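Local coordinates for ABC transporter periplasmic-binding protein YtfQ (Mycobacterium smegmatis, PDB 6HB0) that probably binds a sugar, likely L-arabinofuranose, as the periplasmic solute-binding component of an ABC transporter, at residues N149-E154 and P206-V211. Sequence-based numbering, arbitrary orientation.
Sequences NIVQLE and PQIDVV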
# COMPACT_ATOMS: atom_id res chain seq x y z
N ASN A 149 -22.17 5.23 -14.62
CA ASN A 149 -22.55 4.99 -13.24
C ASN A 149 -21.54 4.09 -12.55
O ASN A 149 -21.34 2.94 -12.95
CB ASN A 149 -23.95 4.41 -13.18
CG ASN A 149 -25.03 5.45 -13.56
OD1 ASN A 149 -24.81 6.63 -13.59
ND2 ASN A 149 -26.20 4.97 -13.79
N ILE A 150 -20.90 4.64 -11.54
CA ILE A 150 -19.85 3.95 -10.80
C ILE A 150 -20.44 3.56 -9.46
O ILE A 150 -21.12 4.36 -8.83
CB ILE A 150 -18.67 4.89 -10.54
CG1 ILE A 150 -18.08 5.38 -11.86
CG2 ILE A 150 -17.59 4.18 -9.72
CD1 ILE A 150 -17.14 6.56 -11.68
N VAL A 151 -20.21 2.32 -9.04
CA VAL A 151 -20.46 1.97 -7.66
C VAL A 151 -19.13 1.69 -6.97
O VAL A 151 -18.21 1.20 -7.60
CB VAL A 151 -21.44 0.83 -7.51
CG1 VAL A 151 -22.77 1.21 -8.18
CG2 VAL A 151 -20.88 -0.51 -7.97
N GLN A 152 -19.04 2.03 -5.69
CA GLN A 152 -17.81 1.92 -4.96
C GLN A 152 -17.95 1.03 -3.75
O GLN A 152 -18.81 1.23 -2.88
CB GLN A 152 -17.34 3.32 -4.55
CG GLN A 152 -16.04 3.32 -3.74
CD GLN A 152 -15.35 4.68 -3.62
OE1 GLN A 152 -14.21 4.76 -3.14
NE2 GLN A 152 -16.03 5.75 -4.00
N LEU A 153 -17.08 0.04 -3.68
CA LEU A 153 -17.00 -0.84 -2.50
C LEU A 153 -15.88 -0.28 -1.65
O LEU A 153 -14.70 -0.33 -2.03
CB LEU A 153 -16.72 -2.27 -2.95
CG LEU A 153 -17.77 -2.90 -3.87
CD1 LEU A 153 -17.26 -4.23 -4.42
CD2 LEU A 153 -19.05 -3.13 -3.10
N GLU A 154 -16.25 0.34 -0.52
CA GLU A 154 -15.29 0.95 0.34
C GLU A 154 -14.75 -0.03 1.35
O GLU A 154 -15.42 -0.99 1.73
CB GLU A 154 -15.92 2.09 1.13
CG GLU A 154 -16.64 3.11 0.31
CD GLU A 154 -17.44 4.07 1.20
OE1 GLU A 154 -17.16 4.18 2.42
OE2 GLU A 154 -18.32 4.76 0.66
N PRO A 206 -30.19 0.36 -11.18
CA PRO A 206 -30.53 -0.36 -12.43
C PRO A 206 -29.41 -0.41 -13.50
O PRO A 206 -29.31 -1.35 -14.27
CB PRO A 206 -31.77 0.40 -12.95
CG PRO A 206 -31.89 1.66 -12.14
CD PRO A 206 -30.76 1.73 -11.14
N GLN A 207 -28.56 0.60 -13.51
CA GLN A 207 -27.53 0.73 -14.50
C GLN A 207 -26.18 0.92 -13.78
O GLN A 207 -25.96 1.92 -13.15
CB GLN A 207 -27.91 1.93 -15.41
CG GLN A 207 -26.77 2.74 -16.04
CD GLN A 207 -26.08 2.03 -17.17
OE1 GLN A 207 -26.17 0.81 -17.31
NE2 GLN A 207 -25.36 2.80 -18.00
N ILE A 208 -25.33 -0.10 -13.83
CA ILE A 208 -23.99 -0.03 -13.24
C ILE A 208 -23.01 -0.28 -14.34
O ILE A 208 -23.06 -1.31 -15.02
CB ILE A 208 -23.77 -1.05 -12.10
CG1 ILE A 208 -24.78 -0.82 -10.97
CG2 ILE A 208 -22.33 -0.95 -11.58
CD1 ILE A 208 -24.75 -1.91 -9.90
N ASP A 209 -22.12 0.67 -14.55
CA ASP A 209 -21.10 0.52 -15.58
C ASP A 209 -19.77 0.01 -15.02
O ASP A 209 -19.14 -0.85 -15.61
CB ASP A 209 -20.94 1.84 -16.28
CG ASP A 209 -22.30 2.30 -16.94
OD1 ASP A 209 -22.73 1.63 -17.90
OD2 ASP A 209 -22.96 3.24 -16.43
N VAL A 210 -19.39 0.50 -13.85
CA VAL A 210 -18.09 0.22 -13.28
C VAL A 210 -18.22 0.03 -11.79
O VAL A 210 -18.96 0.77 -11.16
CB VAL A 210 -17.14 1.41 -13.48
CG1 VAL A 210 -15.78 1.09 -12.86
CG2 VAL A 210 -16.98 1.73 -14.96
N VAL A 211 -17.51 -0.96 -11.25
CA VAL A 211 -17.25 -1.02 -9.82
C VAL A 211 -15.81 -0.65 -9.49
O VAL A 211 -14.88 -1.10 -10.13
CB VAL A 211 -17.81 -2.27 -9.08
CG1 VAL A 211 -18.47 -3.26 -9.99
CG2 VAL A 211 -16.92 -2.79 -7.93
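Asn-149 meets Gln-207 with its side-chain amide and Asp-209 with its backbone, at the point where two parallel strands begin to pair. Followed outward, its side chain has CB 3.2 Å from Gln-207 O; CG lies beside the backbone N (chi1 -71°), and ND2 donates to that same carbonyl oxygen, Gln-207 O, at 3.1 Å. The acceptor is only 5° out of the amide plane of Asn-149, whereas the donor stands 34° off the plane of the Gln-207 carbonyl. ND2 also rests against Gln-207 CG, where the two side chains cross at about a right angle. On the backbone, Asn-149 N gives a nearly straight bond of 2.8 Å to Asp-209 OD2, received on the anti lone pair. Asn-149 O accepts twice, from Asp-209 N in the carbonyl plane and, at a longer 3.3 Å, from Val-210 N. Regular parallel pairing then takes over: Val-151 N binds Val-210 O at 2.9 Å, and Ile-150 stands level with Val-210.

On the sheet face of Val-151 and Val-211 the contact is apolar. Val-151 CG2 sits 3.7 Å from Val-211 CB and also touches Ile-208 CG2, while Leu-153 CD1 reaches Val-211 CG2 at 3.8 Å. Helix 191-204 packs on this face through Met-198 and Phe-201; on the other, Ile-150 meets Phe-169 of helix 160-173. Backbone bonds of Ile-150 with Lys-180 and Val-182 join strand 148-154 to 179-186 on its other edge, giving the 2-1-3 strand order of a Rossmann-like periplasmic-binding-protein lobe. Chemically, the Asp-209 carboxylate and Gln-207 carbonyl hold the strand's start beside the 207-209 loop, consistent with helping to set the register, while Val-151, Ile-208, Leu-153 and Val-211 make the apolar contact.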